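Local coordinates for bifunctional endomannanase/endoglucanase (Caldanaerobius polysaccharolyticus, PDB 3W0K), which probably hydrolyses internal beta-linkages of mannan and cellulose as an endo-acting family 5 glycoside hydrolase built on a beta/alpha barrel, at residues 130-135 against 160-165; 146-151 against 174-179; 153-158 against 187-192. All blocks are in the same frame, centred on the assembly; numbering follows the deposited sequence.

Interaction 1 (130-135 against 160-165); sequences LSFDLV and EAIRKI
The carbonyl O of L134, which accepts a hydrogen bond from W115 NE1, helps hold the backbone just past strand 130-133, where the L134 side chain meets I162 of helix 148-165. This bond lies outside the contact between the two segments, which is wholly apolar and turns on a single methyl. I162 CD1 comes within 3.6 Å of L134 CD2 and 4.2 Å of F132 CD2. The L134 and I162 side chains run past each other in opposite directions, so the touch is made alongside and not head on. Toward F132, the same methyl lies at the edge of the ring, near its plane. The methyl gets this far because it lies anti to CA (chi2 168°). With CG beside its backbone N (chi1 -68°), F132 presents the ring edge to the methyl, and its ring is further occupied by a cation-pi contact with R169 and by W115, whose plane is inclined to it by about 35°. The three touching residues are buried, although the helix backbone stays well off, with the CA atoms of F132 and I162 9.4 Å apart. This is the strand-to-helix face of a beta-alpha-beta unit in the barrel. F132 and L134 face the helical layer, whereas D133, between them in sequence, forms a salt bridge with R40 of strand 38-44. Strand 130-133 runs between the parallel strands 78-83 and 170-174; I171 of the latter touches both L134 and I162, while helix 105-121 flanks the helix through contacts with A161 and I165.

Interaction 2 (146-151 against 174-179); sequences LTRENH and DGLGGG
L176 and H151 make a CH-pi contact: L176 CD2 stands 3.5 Å from the centroid of the imidazole ring, only 2° off its normal, and thus sits over the middle of one face. The anti placement of H151 CG relative to the backbone N (chi1 167°) carries the ring off the helix toward 174-179. Apolar contacts widen this patch, with both methyls of L146 approaching the same L176 CD2, each at 4.2 Å. The other branch, L176 CD1, packs against the R148 chain, 4.0 Å from both CG and NH1. The arginine chain crosses the leucine obliquely, and NH1 has its charged partner in E185 and a further acceptor in A182 O.

The touching residues of 146-151 straddle the start of helix 148-165, in a region that follows barrel strand 130-133, whereas L176 comes just after strand 170-174. A capping box opens the helix. N150 N donates to T147 OG1 at 2.9 Å, nearly straight at 172°, and T147 N donates back to N150 OD1 from above the amide carbonyl plane, also at 2.9 Å.

A water bridges the two segments: it lies in the plane of the H151 ring at its edge, 2.8 Å from NE2, and donates to D174 O at 2.8 Å.

Interaction 3 (153-158 against 187-192); sequences SLIIRT and AHLGVV
Helix 148-165, the connection of a beta-alpha-beta unit in the beta/alpha barrel, packs here against the loop that leads into barrel strand 192-197, the one beyond strand 170-174. L189 carries the loop side of the contact and is met by two consecutive helix residues. Its CD2 methyl lies 3.8 Å from I155 CG2 and 4.2 Å from I156 CG1, so one branch of the leucine serves both isoleucines. The two isoleucines present different branches to it. In I155 the short arm, CG2, lies anti to the backbone N and makes the touch; in I156 it is the methylene of the longer arm. L189 brings its methyl across because CG is swung anti to its own backbone N (chi1 -160°), toward the helix. I155 is buried and also touches I173 of strand 170-174, whereas I156 and L189 lie at the partly exposed border, where L186 adds to the cover of I156. One turn on, V159 also touches L189. Within the helix, T158 OG1 donates to L154 O at 2.9 Å, tilted 34° from the carbonyl plane, while T158 N reaches the same oxygen from the opposite face.

All three contacts draw on helix 148-165: interaction 2 at its start, interaction 3 in its middle and interaction 1 near its end. Interactions 1 and 3 have centres about 9 Å apart and are joined by R163 NH1, 2.9 Å from L189 O, and by L134 CD1, 4.0 Å from T158 CG2. Interaction 2 lies about 17 Å from interaction 1 and 12 Å from interaction 3, centre to centre. Even so, D133 OD1 and D174 OD1 approach to 2.7 Å, with R40 and R196 nearby. These aspartates lie near the carboxyl ends of their strands, the barrel end where family 5 enzymes hold their active site.

Interaction 1 (130-135 against 160-165)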
loop_
_atom_site.group_PDB
_atom_site.type_symbol
_atom_site.label_atom_id
_atom_site.label_comp_id
_atom_site.label_asym_id
_atom_site.label_seq_id
_atom_site.Cartn_x
_atom_site.Cartn_y
_atom_site.Cartn_z
ATOM N N LEU A 130 -2.172 -14.554 -5.282
ATOM C CA LEU A 130 -2.011 -13.316 -6.041
ATOM C C LEU A 130 -3.256 -12.445 -6.149
ATOM O O LEU A 130 -4.341 -12.930 -6.469
ATOM C CB LEU A 130 -1.506 -13.649 -7.455
ATOM C CG LEU A 130 -1.347 -12.518 -8.476
ATOM C CD1 LEU A 130 -0.227 -11.573 -8.068
ATOM C CD2 LEU A 130 -1.054 -13.128 -9.836
ATOM N N SER A 131 -3.080 -11.152 -5.882
ATOM C CA SER A 131 -4.162 -10.179 -6.000
ATOM C C SER A 131 -3.634 -8.948 -6.738
ATOM O O SER A 131 -2.422 -8.718 -6.783
ATOM C CB SER A 131 -4.730 -9.790 -4.628
ATOM O OG SER A 131 -3.757 -9.188 -3.796
ATOM N N PHE A 132 -4.548 -8.187 -7.338
ATOM C CA PHE A 132 -4.206 -6.982 -8.093
ATOM C C PHE A 132 -4.752 -5.737 -7.396
ATOM O O PHE A 132 -5.964 -5.605 -7.237
ATOM C CB PHE A 132 -4.830 -7.031 -9.498
ATOM C CG PHE A 132 -4.259 -8.088 -10.414
ATOM C CD1 PHE A 132 -3.095 -8.783 -10.097
ATOM C CD2 PHE A 132 -4.894 -8.365 -11.623
ATOM C CE1 PHE A 132 -2.570 -9.736 -10.973
ATOM C CE2 PHE A 132 -4.377 -9.315 -12.505
ATOM C CZ PHE A 132 -3.213 -10.002 -12.178
ATOM N N ASP A 133 -3.857 -4.830 -7.005
ATOM C CA ASP A 133 -4.218 -3.566 -6.345
ATOM C C ASP A 133 -4.115 -2.539 -7.477
ATOM O O ASP A 133 -3.028 -2.076 -7.820
ATOM C CB ASP A 133 -3.209 -3.289 -5.225
ATOM C CG ASP A 133 -3.548 -2.063 -4.399
ATOM O OD1 ASP A 133 -4.637 -1.468 -4.564
ATOM O OD2 ASP A 133 -2.701 -1.698 -3.561
ATOM N N LEU A 134 -5.269 -2.177 -8.033
ATOM C CA LEU A 134 -5.352 -1.312 -9.211
ATOM C C LEU A 134 -4.480 -0.073 -9.346
ATOM O O LEU A 134 -3.727 0.058 -10.317
ATOM C CB LEU A 134 -6.816 -0.992 -9.531
ATOM C CG LEU A 134 -7.730 -2.220 -9.618
ATOM C CD1 LEU A 134 -9.069 -1.803 -10.211
ATOM C CD2 LEU A 134 -7.108 -3.315 -10.485
ATOM N N VAL A 135 -4.585 0.848 -8.400
ATOM C CA VAL A 135 -3.783 2.058 -8.470
ATOM C C VAL A 135 -3.564 2.600 -7.068
ATOM O O VAL A 135 -4.502 2.742 -6.283
ATOM C CB VAL A 135 -4.418 3.118 -9.429
ATOM C CG1 VAL A 135 -5.859 3.431 -9.031
ATOM C CG2 VAL A 135 -3.566 4.384 -9.462
ATOM N N GLU A 160 -14.034 -4.963 -14.601
ATOM C CA GLU A 160 -14.739 -5.768 -15.592
ATOM C C GLU A 160 -13.783 -6.324 -16.646
ATOM O O GLU A 160 -13.932 -7.466 -17.088
ATOM C CB GLU A 160 -15.857 -4.953 -16.245
ATOM C CG GLU A 160 -17.043 -4.706 -15.312
ATOM C CD GLU A 160 -18.176 -3.919 -15.957
ATOM O OE1 GLU A 160 -18.013 -3.433 -17.098
ATOM O OE2 GLU A 160 -19.237 -3.781 -15.309
ATOM N N ALA A 161 -12.782 -5.532 -17.020
ATOM C CA ALA A 161 -11.799 -5.963 -18.011
ATOM C C ALA A 161 -10.959 -7.120 -17.467
ATOM O O ALA A 161 -10.682 -8.086 -18.177
ATOM C CB ALA A 161 -10.906 -4.798 -18.414
ATOM N N ILE A 162 -10.551 -7.015 -16.204
ATOM C CA ILE A 162 -9.762 -8.070 -15.568
ATOM C C ILE A 162 -10.601 -9.346 -15.440
ATOM O O ILE A 162 -10.147 -10.435 -15.802
ATOM C CB ILE A 162 -9.278 -7.631 -14.160
ATOM C CG1 ILE A 162 -8.236 -6.520 -14.290
ATOM C CG2 ILE A 162 -8.707 -8.822 -13.380
ATOM C CD1 ILE A 162 -7.926 -5.821 -12.974
ATOM N N ARG A 163 -11.831 -9.195 -14.959
ATOM C CA ARG A 163 -12.733 -10.329 -14.765
ATOM C C ARG A 163 -13.158 -11.043 -16.041
ATOM O O ARG A 163 -13.497 -12.229 -16.003
ATOM C CB ARG A 163 -13.952 -9.915 -13.945
ATOM C CG ARG A 163 -13.603 -9.667 -12.491
ATOM C CD ARG A 163 -14.796 -9.233 -11.665
ATOM N NE ARG A 163 -14.435 -9.118 -10.252
ATOM C CZ ARG A 163 -15.127 -8.429 -9.348
ATOM N NH1 ARG A 163 -16.230 -7.778 -9.696
ATOM N NH2 ARG A 163 -14.709 -8.391 -8.091
ATOM N N LYS A 164 -13.161 -10.328 -17.163
ATOM C CA LYS A 164 -13.523 -10.943 -18.438
ATOM C C LYS A 164 -12.451 -11.971 -18.806
ATOM O O LYS A 164 -12.748 -13.021 -19.383
ATOM C CB LYS A 164 -13.641 -9.881 -19.534
ATOM C CG LYS A 164 -14.047 -10.438 -20.889
ATOM C CD LYS A 164 -14.293 -9.331 -21.897
ATOM C CE LYS A 164 -14.639 -9.905 -23.265
ATOM N NZ LYS A 164 -13.521 -10.721 -23.821
ATOM N N ILE A 165 -11.208 -11.667 -18.442
ATOM C CA ILE A 165 -10.070 -12.543 -18.712
ATOM C C ILE A 165 -9.926 -13.600 -17.616
ATOM O O ILE A 165 -9.799 -14.794 -17.907
ATOM C CB ILE A 165 -8.762 -11.724 -18.828
ATOM C CG1 ILE A 165 -8.835 -10.808 -20.052
ATOM C CG2 ILE A 165 -7.548 -12.652 -18.900
ATOM C CD1 ILE A 165 -7.780 -9.722 -20.074
#

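Interaction 2 (146-151 against 174-179)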
loop_
_atom_site.group_PDB
_atom_site.type_symbol
_atom_site.label_atom_id
_atom_site.label_comp_id
_atom_site.label_asym_id
_atom_site.label_seq_id
_atom_site.Cartn_x
_atom_site.Cartn_y
_atom_site.Cartn_z
ATOM N N LEU A 146 -10.574 14.560 -10.391
ATOM C CA LEU A 146 -11.212 13.362 -9.852
ATOM C C LEU A 146 -12.516 13.663 -9.128
ATOM O O LEU A 146 -12.628 14.651 -8.400
ATOM C CB LEU A 146 -10.265 12.612 -8.898
ATOM C CG LEU A 146 -10.769 11.280 -8.308
ATOM C CD1 LEU A 146 -9.610 10.335 -8.027
ATOM C CD2 LEU A 146 -11.580 11.500 -7.028
ATOM N N THR A 147 -13.509 12.817 -9.376
ATOM C CA THR A 147 -14.809 12.900 -8.716
ATOM C C THR A 147 -15.111 11.460 -8.322
ATOM O O THR A 147 -14.509 10.528 -8.862
ATOM C CB THR A 147 -15.939 13.393 -9.658
ATOM O OG1 THR A 147 -16.127 12.460 -10.731
ATOM C CG2 THR A 147 -15.615 14.765 -10.229
ATOM N N ARG A 148 -16.003 11.261 -7.362
ATOM C CA ARG A 148 -16.346 9.896 -6.972
ATOM C C ARG A 148 -16.910 9.148 -8.177
ATOM O O ARG A 148 -16.648 7.960 -8.360
ATOM C CB ARG A 148 -17.362 9.882 -5.830
ATOM C CG ARG A 148 -16.792 10.236 -4.470
ATOM C CD ARG A 148 -17.832 9.993 -3.396
ATOM N NE ARG A 148 -17.401 10.435 -2.072
ATOM C CZ ARG A 148 -16.724 9.687 -1.204
ATOM N NH1 ARG A 148 -16.374 8.443 -1.509
ATOM N NH2 ARG A 148 -16.436 10.177 -0.006
ATOM N N GLU A 149 -17.644 9.870 -9.022
ATOM C CA GLU A 149 -18.253 9.289 -10.212
ATOM C C GLU A 149 -17.245 8.823 -11.264
ATOM O O GLU A 149 -17.328 7.685 -11.730
ATOM C CB GLU A 149 -19.241 10.277 -10.838
ATOM C CG GLU A 149 -20.029 9.711 -12.014
ATOM C CD GLU A 149 -21.058 10.688 -12.558
ATOM O OE1 GLU A 149 -21.749 11.346 -11.750
ATOM O OE2 GLU A 149 -21.180 10.791 -13.798
ATOM N N ASN A 150 -16.296 9.679 -11.648
ATOM C CA ASN A 150 -15.340 9.243 -12.661
ATOM C C ASN A 150 -14.328 8.219 -12.153
ATOM O O ASN A 150 -13.890 7.351 -12.909
ATOM C CB ASN A 150 -14.700 10.408 -13.456
ATOM C CG ASN A 150 -13.882 11.368 -12.603
ATOM O OD1 ASN A 150 -13.244 10.985 -11.625
ATOM N ND2 ASN A 150 -13.847 12.628 -13.029
ATOM N N HIS A 151 -14.017 8.272 -10.860
ATOM C CA HIS A 151 -13.106 7.300 -10.269
ATOM C C HIS A 151 -13.820 5.948 -10.278
ATOM O O HIS A 151 -13.254 4.944 -10.710
ATOM C CB HIS A 151 -12.746 7.687 -8.828
ATOM C CG HIS A 151 -12.072 6.592 -8.057
ATOM N ND1 HIS A 151 -12.746 5.794 -7.159
ATOM C CD2 HIS A 151 -10.789 6.156 -8.059
ATOM C CE1 HIS A 151 -11.908 4.913 -6.639
ATOM N NE2 HIS A 151 -10.714 5.112 -7.168
ATOM N N ASP A 174 -7.642 1.114 -3.639
ATOM C CA ASP A 174 -7.219 2.025 -2.575
ATOM C C ASP A 174 -8.208 3.156 -2.339
ATOM O O ASP A 174 -8.843 3.646 -3.273
ATOM C CB ASP A 174 -5.850 2.639 -2.900
ATOM C CG ASP A 174 -4.701 1.651 -2.761
ATOM O OD1 ASP A 174 -4.937 0.427 -2.658
ATOM O OD2 ASP A 174 -3.542 2.115 -2.755
ATOM N N GLY A 175 -8.298 3.591 -1.086
ATOM C CA GLY A 175 -9.199 4.675 -0.742
ATOM C C GLY A 175 -8.844 5.994 -1.407
ATOM O O GLY A 175 -7.699 6.222 -1.812
ATOM N N LEU A 176 -9.840 6.861 -1.549
ATOM C CA LEU A 176 -9.623 8.169 -2.157
ATOM C C LEU A 176 -8.858 9.084 -1.207
ATOM O O LEU A 176 -8.630 8.738 -0.045
ATOM C CB LEU A 176 -10.965 8.808 -2.526
ATOM C CG LEU A 176 -11.771 8.052 -3.580
ATOM C CD1 LEU A 176 -13.115 8.741 -3.791
ATOM C CD2 LEU A 176 -10.983 7.993 -4.881
ATOM N N GLY A 177 -8.448 10.244 -1.709
ATOM C CA GLY A 177 -7.720 11.195 -0.886
ATOM C C GLY A 177 -6.457 10.631 -0.266
ATOM O O GLY A 177 -6.193 10.842 0.921
ATOM N N GLY A 178 -5.678 9.910 -1.068
ATOM C CA GLY A 178 -4.441 9.325 -0.579
ATOM C C GLY A 178 -4.641 8.084 0.272
ATOM O O GLY A 178 -3.853 7.820 1.185
ATOM N N GLY A 179 -5.678 7.313 -0.045
ATOM C CA GLY A 179 -5.976 6.094 0.693
ATOM C C GLY A 179 -6.702 6.319 2.006
ATOM O O GLY A 179 -6.908 5.378 2.773
HETATM O O HOH W 1 -9.166 3.084 -5.977
#

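Interaction 3 (153-158 against 187-192)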
loop_
_atom_site.group_PDB
_atom_site.type_symbol
_atom_site.label_atom_id
_atom_site.label_comp_id
_atom_site.label_asym_id
_atom_site.label_seq_id
_atom_site.Cartn_x
_atom_site.Cartn_y
_atom_site.Cartn_z
ATOM N N SER A 153 -16.280 4.946 -12.175
ATOM C CA SER A 153 -16.435 4.480 -13.550
ATOM C C SER A 153 -15.163 3.813 -14.065
ATOM O O SER A 153 -15.228 2.758 -14.697
ATOM C CB SER A 153 -16.846 5.632 -14.471
ATOM O OG SER A 153 -18.167 6.060 -14.184
ATOM N N LEU A 154 -14.008 4.403 -13.759
ATOM C CA LEU A 154 -12.735 3.836 -14.193
ATOM C C LEU A 154 -12.448 2.518 -13.479
ATOM O O LEU A 154 -11.989 1.562 -14.096
ATOM C CB LEU A 154 -11.580 4.818 -13.964
ATOM C CG LEU A 154 -10.200 4.315 -14.415
ATOM C CD1 LEU A 154 -10.205 3.966 -15.902
ATOM C CD2 LEU A 154 -9.148 5.373 -14.107
ATOM N N ILE A 155 -12.702 2.479 -12.173
ATOM C CA ILE A 155 -12.483 1.262 -11.397
ATOM C C ILE A 155 -13.371 0.135 -11.926
ATOM O O ILE A 155 -12.903 -0.980 -12.142
ATOM C CB ILE A 155 -12.761 1.500 -9.893
ATOM C CG1 ILE A 155 -11.739 2.489 -9.319
ATOM C CG2 ILE A 155 -12.731 0.183 -9.121
ATOM C CD1 ILE A 155 -10.292 2.005 -9.368
ATOM N N ILE A 156 -14.640 0.447 -12.181
ATOM C CA ILE A 156 -15.584 -0.542 -12.697
ATOM C C ILE A 156 -15.146 -1.055 -14.071
ATOM O O ILE A 156 -15.183 -2.261 -14.329
ATOM C CB ILE A 156 -17.018 0.035 -12.738
ATOM C CG1 ILE A 156 -17.536 0.221 -11.307
ATOM C CG2 ILE A 156 -17.952 -0.894 -13.512
ATOM C CD1 ILE A 156 -18.812 1.035 -11.212
ATOM N N ARG A 157 -14.674 -0.151 -14.928
ATOM C CA ARG A 157 -14.210 -0.545 -16.254
ATOM C C ARG A 157 -13.018 -1.498 -16.137
ATOM O O ARG A 157 -12.959 -2.519 -16.817
ATOM C CB ARG A 157 -13.794 0.681 -17.077
ATOM C CG ARG A 157 -13.251 0.299 -18.444
ATOM C CD ARG A 157 -12.638 1.458 -19.206
ATOM N NE ARG A 157 -11.997 0.957 -20.418
ATOM C CZ ARG A 157 -11.133 1.637 -21.165
ATOM N NH1 ARG A 157 -10.788 2.880 -20.840
ATOM N NH2 ARG A 157 -10.576 1.052 -22.218
ATOM N N THR A 158 -12.079 -1.158 -15.258
ATOM C CA THR A 158 -10.879 -1.962 -15.057
ATOM C C THR A 158 -11.194 -3.329 -14.453
ATOM O O THR A 158 -10.669 -4.347 -14.909
ATOM C CB THR A 158 -9.860 -1.204 -14.182
ATOM O OG1 THR A 158 -9.627 0.091 -14.750
ATOM C CG2 THR A 158 -8.535 -1.954 -14.128
ATOM N N ALA A 187 -18.871 -0.407 -2.889
ATOM C CA ALA A 187 -19.053 -1.510 -1.947
ATOM C C ALA A 187 -19.551 -2.819 -2.567
ATOM O O ALA A 187 -19.142 -3.903 -2.147
ATOM C CB ALA A 187 -19.991 -1.080 -0.822
ATOM N N HIS A 188 -20.415 -2.717 -3.572
ATOM C CA HIS A 188 -20.989 -3.895 -4.219
ATOM C C HIS A 188 -20.151 -4.516 -5.337
ATOM O O HIS A 188 -20.582 -5.483 -5.973
ATOM C CB HIS A 188 -22.389 -3.568 -4.734
ATOM N N LEU A 189 -18.941 -4.002 -5.546
ATOM C CA LEU A 189 -18.076 -4.510 -6.610
ATOM C C LEU A 189 -17.364 -5.829 -6.293
ATOM O O LEU A 189 -16.795 -6.460 -7.185
ATOM C CB LEU A 189 -17.065 -3.434 -7.016
ATOM C CG LEU A 189 -16.399 -3.567 -8.387
ATOM C CD1 LEU A 189 -17.450 -3.727 -9.480
ATOM C CD2 LEU A 189 -15.543 -2.336 -8.646
ATOM N N GLY A 190 -17.401 -6.245 -5.030
ATOM C CA GLY A 190 -16.765 -7.494 -4.641
ATOM C C GLY A 190 -15.250 -7.452 -4.678
ATOM O O GLY A 190 -14.597 -8.428 -5.054
ATOM N N VAL A 191 -14.693 -6.308 -4.295
ATOM C CA VAL A 191 -13.247 -6.120 -4.266
ATOM C C VAL A 191 -12.826 -5.739 -2.854
ATOM O O VAL A 191 -13.662 -5.357 -2.031
ATOM C CB VAL A 191 -12.791 -4.998 -5.240
ATOM C CG1 VAL A 191 -13.168 -5.355 -6.668
ATOM C CG2 VAL A 191 -13.399 -3.653 -4.839
ATOM N N VAL A 192 -11.541 -5.888 -2.560
ATOM C CA VAL A 192 -11.028 -5.520 -1.247
ATOM C C VAL A 192 -10.814 -4.011 -1.222
ATOM O O VAL A 192 -10.250 -3.450 -2.160
ATOM C CB VAL A 192 -9.673 -6.203 -0.942
ATOM C CG1 VAL A 192 -9.147 -5.750 0.420
ATOM C CG2 VAL A 192 -9.821 -7.714 -0.976
#